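Local coordinates for acetyltransferase, GNAT family (Bacillus anthracis str. Sterne, PDB 3FBU), which probably transfers an acetyl group from acetyl-coenzyme A to an amine substrate, and binds coenzyme A, at residues R141-F146 with Y161-E166. Residues are numbered along the deposited sequence; the frame is centred on the assembly and turned at random.
Sequences RREGYF and YYAILE
Strands 141-152 and 155-165 form the C-terminal antiparallel hairpin of the GNAT fold, and R141-F146 pairs antiparallel with Y161-E166, the register broken by a classic beta bulge. E143 and G144 form the bulge, both facing Y161: Y161 O accepts from E143 N at 2.8 Å, nearly along the C=O axis, and from G144 N in the carbonyl plane, on a lone pair. Y161 N returns a bond to G144 O. With CG anti to its backbone N, the Y161 side chain runs alongside F146, whose CE2 touches Y161 CB at 3.7 Å; it also packs on R119, I121 and T123 of strand 119-124.

Y162 leaves from the other face of the sheet, toward helix 129-137. R142 CB sits over the Y162 ring, 3.8 Å from the centroid, a CH-pi contact. The R142 chain then bends at chi3 (-53°) and reaches the hydroxyl side-on: NE and NH2 both donate to Y162 OH, in the guanidinium plane, which stands 81° from the ring. E136 also hydrogen-bonds this OH, tying the hairpin to that helix; coenzyme A lies about 9 Å from the Y162 side chain.

At A163, a hydrogen-bonded pair with R141, R141 N donates almost straight (177°) to A163 O. The small A163 CB faces the E143 carboxylate, which R119 pairs with through OE1. A163 O lies over one face of the R141 guanidinium, toward its rim, and the R141 and L165 side chains cross obliquely, NH2 nearest CD1, while E168 pairs with R141 NE. On the NH1 side, E143 OE2 accepts in the guanidinium plane through its anti lone pair, a salt bridge of 2.9 Å from R141 NH1.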
ATOM      1  N   ARG A 141       9.169 -18.772   1.747  1.00 16.82           N
ATOM      2  CA  ARG A 141      10.480 -18.239   2.014  1.00 16.83           C
ATOM      3  C   ARG A 141      11.028 -17.583   0.752  1.00 16.68           C
ATOM      4  O   ARG A 141      10.937 -18.175  -0.319  1.00 14.75           O
ATOM      5  CB  ARG A 141      11.425 -19.360   2.354  1.00 17.48           C
ATOM      6  CG  ARG A 141      11.256 -19.981   3.711  1.00 18.12           C
ATOM      7  CD  ARG A 141      12.065 -21.256   3.871  1.00 18.81           C
ATOM      8  NE  ARG A 141      11.528 -22.339   3.048  1.00 18.45           N
ATOM      9  CZ  ARG A 141      12.056 -22.718   1.883  1.00 20.74           C
ATOM     10  NH1 ARG A 141      13.155 -22.131   1.396  1.00 18.33           N
ATOM     11  NH2 ARG A 141      11.483 -23.680   1.197  1.00 20.44           N
ATOM     12  N   ARG A 142      11.636 -16.411   0.891  1.00 16.96           N
ATOM     13  CA  ARG A 142      12.338 -15.783  -0.235  1.00 16.94           C
ATOM     14  C   ARG A 142      13.648 -16.561  -0.512  1.00 17.59           C
ATOM     15  O   ARG A 142      14.575 -16.588   0.326  1.00 19.04           O
ATOM     16  CB  ARG A 142      12.612 -14.291   0.002  1.00 18.41           C
ATOM     17  CG  ARG A 142      13.303 -13.650  -1.159  1.00 17.72           C
ATOM     18  CD  ARG A 142      13.639 -12.164  -0.956  1.00 20.85           C
ATOM     19  NE  ARG A 142      12.474 -11.377  -0.551  1.00 23.00           N
ATOM     20  CZ  ARG A 142      12.546 -10.132  -0.045  1.00 24.23           C
ATOM     21  NH1 ARG A 142      13.724  -9.529   0.135  1.00 26.62           N
ATOM     22  NH2 ARG A 142      11.438  -9.495   0.295  1.00 25.22           N
ATOM     23  N   GLU A 143      13.702 -17.218  -1.666  1.00 14.86           N
ATOM     24  CA  GLU A 143      14.867 -18.020  -2.070  1.00 14.95           C
ATOM     25  C   GLU A 143      15.758 -17.327  -3.114  1.00 15.76           C
ATOM     26  O   GLU A 143      16.949 -17.662  -3.273  1.00 14.31           O
ATOM     27  CB  GLU A 143      14.390 -19.332  -2.628  1.00 14.57           C
ATOM     28  CG  GLU A 143      13.847 -20.278  -1.567  1.00 14.13           C
ATOM     29  CD  GLU A 143      13.666 -21.678  -2.117  1.00 16.05           C
ATOM     30  OE1 GLU A 143      13.409 -21.812  -3.325  1.00 17.77           O
ATOM     31  OE2 GLU A 143      13.764 -22.659  -1.340  1.00 18.05           O
ATOM     32  N   GLY A 144      15.196 -16.357  -3.807  1.00 15.55           N
ATOM     33  CA  GLY A 144      15.921 -15.666  -4.858  1.00 16.63           C
ATOM     34  C   GLY A 144      15.552 -14.228  -5.091  1.00 16.99           C
ATOM     35  O   GLY A 144      14.415 -13.814  -4.845  1.00 17.47           O
ATOM     36  N   TYR A 145      16.529 -13.481  -5.612  1.00 17.95           N
ATOM     37  CA  TYR A 145      16.339 -12.085  -6.001  1.00 17.76           C
ATOM     38  C   TYR A 145      17.126 -11.905  -7.305  1.00 16.84           C
ATOM     39  O   TYR A 145      18.342 -11.867  -7.298  1.00 16.03           O
ATOM     40  CB  TYR A 145      16.818 -11.189  -4.889  1.00 20.27           C
ATOM     41  CG  TYR A 145      16.717  -9.703  -5.116  1.00 21.18           C
ATOM     42  CD1 TYR A 145      15.998  -9.153  -6.179  1.00 22.65           C
ATOM     43  CD2 TYR A 145      17.363  -8.839  -4.246  1.00 24.45           C
ATOM     44  CE1 TYR A 145      15.943  -7.743  -6.366  1.00 23.47           C
ATOM     45  CE2 TYR A 145      17.299  -7.464  -4.409  1.00 27.17           C
ATOM     46  CZ  TYR A 145      16.586  -6.925  -5.474  1.00 26.02           C
ATOM     47  OH  TYR A 145      16.531  -5.547  -5.604  1.00 28.55           O
ATOM     48  N   PHE A 146      16.410 -11.923  -8.413  1.00 17.80           N
ATOM     49  CA  PHE A 146      17.018 -11.954  -9.740  1.00 18.79           C
ATOM     50  C   PHE A 146      16.971 -10.545 -10.313  1.00 19.66           C
ATOM     51  O   PHE A 146      15.887  -9.970 -10.411  1.00 18.61           O
ATOM     52  CB  PHE A 146      16.221 -12.856 -10.659  1.00 20.32           C
ATOM     53  CG  PHE A 146      16.137 -14.275 -10.177  1.00 19.45           C
ATOM     54  CD1 PHE A 146      17.276 -15.005  -9.997  1.00 21.15           C
ATOM     55  CD2 PHE A 146      14.921 -14.852  -9.904  1.00 25.58           C
ATOM     56  CE1 PHE A 146      17.217 -16.321  -9.537  1.00 23.42           C
ATOM     57  CE2 PHE A 146      14.863 -16.160  -9.449  1.00 24.82           C
ATOM     58  CZ  PHE A 146      16.023 -16.871  -9.278  1.00 25.33           C
ATOM     59  N   TYR A 161      11.802 -14.480  -5.849  1.00 16.40           N
ATOM     60  CA  TYR A 161      11.340 -15.836  -5.970  1.00 17.01           C
ATOM     61  C   TYR A 161      11.149 -16.420  -4.564  1.00 15.28           C
ATOM     62  O   TYR A 161      12.085 -16.446  -3.757  1.00 15.48           O
ATOM     63  CB  TYR A 161      12.413 -16.606  -6.702  1.00 19.60           C
ATOM     64  CG  TYR A 161      12.082 -17.971  -7.162  1.00 21.30           C
ATOM     65  CD1 TYR A 161      11.897 -18.252  -8.514  1.00 21.97           C
ATOM     66  CD2 TYR A 161      12.013 -19.042  -6.243  1.00 23.30           C
ATOM     67  CE1 TYR A 161      11.660 -19.551  -8.929  1.00 24.42           C
ATOM     68  CE2 TYR A 161      11.767 -20.315  -6.655  1.00 23.54           C
ATOM     69  CZ  TYR A 161      11.598 -20.565  -8.003  1.00 24.61           C
ATOM     70  OH  TYR A 161      11.355 -21.876  -8.367  1.00 27.54           O
ATOM     71  N   TYR A 162       9.935 -16.855  -4.306  1.00 14.02           N
ATOM     72  CA  TYR A 162       9.545 -17.469  -3.041  1.00 14.41           C
ATOM     73  C   TYR A 162       9.175 -18.925  -3.229  1.00 14.23           C
ATOM     74  O   TYR A 162       8.715 -19.330  -4.308  1.00 12.88           O
ATOM     75  CB  TYR A 162       8.335 -16.723  -2.463  1.00 15.78           C
ATOM     76  CG  TYR A 162       8.659 -15.438  -1.766  1.00 16.06           C
ATOM     77  CD1 TYR A 162       8.977 -14.301  -2.493  1.00 16.88           C
ATOM     78  CD2 TYR A 162       8.693 -15.353  -0.367  1.00 16.72           C
ATOM     79  CE1 TYR A 162       9.269 -13.132  -1.864  1.00 20.47           C
ATOM     80  CE2 TYR A 162       8.992 -14.165   0.260  1.00 17.64           C
ATOM     81  CZ  TYR A 162       9.285 -13.060  -0.500  1.00 17.49           C
ATOM     82  OH  TYR A 162       9.598 -11.840   0.058  1.00 19.47           O
ATOM     83  N   ALA A 163       9.343 -19.731  -2.169  1.00 13.72           N
ATOM     84  CA  ALA A 163       9.004 -21.136  -2.231  1.00 13.25           C
ATOM     85  C   ALA A 163       8.546 -21.660  -0.871  1.00 14.08           C
ATOM     86  O   ALA A 163       8.947 -21.142   0.187  1.00 13.19           O
ATOM     87  CB  ALA A 163      10.196 -21.971  -2.718  1.00 14.28           C
ATOM     88  N   ILE A 164       7.736 -22.702  -0.938  1.00 13.07           N
ATOM     89  CA  ILE A 164       7.367 -23.470   0.258  1.00 15.08           C
ATOM     90  C   ILE A 164       7.380 -24.947  -0.058  1.00 15.17           C
ATOM     91  O   ILE A 164       6.985 -25.380  -1.154  1.00 14.43           O
ATOM     92  CB  ILE A 164       6.034 -22.979   0.835  1.00 14.03           C
ATOM     93  CG1 ILE A 164       5.748 -23.626   2.199  1.00 15.82           C
ATOM     94  CG2 ILE A 164       4.840 -23.226  -0.167  1.00 13.20           C
ATOM     95  CD1 ILE A 164       4.518 -22.973   2.940  1.00 16.44           C
ATOM     96  N   LEU A 165       7.858 -25.721   0.915  1.00 16.93           N
ATOM     97  CA  LEU A 165       7.989 -27.162   0.795  1.00 18.76           C
ATOM     98  C   LEU A 165       6.899 -27.916   1.574  1.00 21.08           C
ATOM     99  O   LEU A 165       6.334 -27.376   2.526  1.00 19.82           O
ATOM    100  CB  LEU A 165       9.352 -27.581   1.295  1.00 18.84           C
ATOM    101  CG  LEU A 165      10.557 -27.245   0.403  1.00 18.40           C
ATOM    102  CD1 LEU A 165      11.852 -27.314   1.188  1.00 18.73           C
ATOM    103  CD2 LEU A 165      10.597 -28.184  -0.801  1.00 16.26           C
ATOM    104  N   GLU A 166       6.631 -29.134   1.118  1.00 23.44           N
ATOM    105  CA  GLU A 166       5.677 -30.069   1.761  1.00 27.49           C
ATOM    106  C   GLU A 166       5.922 -30.231   3.261  1.00 29.71           C
ATOM    107  O   GLU A 166       4.975 -30.329   4.025  1.00 31.32           O
ATOM    108  CB  GLU A 166       5.673 -31.454   1.079  1.00 26.33           C
ATOM    109  CG  GLU A 166       7.032 -32.129   0.898  1.00 27.96           C
ATOM    110  CD  GLU A 166       6.935 -33.488   0.193  1.00 29.36           C
ATOM    111  OE1 GLU A 166       6.067 -34.315   0.585  1.00 32.42           O
ATOM    112  OE2 GLU A 166       7.731 -33.757  -0.735  1.00 29.79           O
TER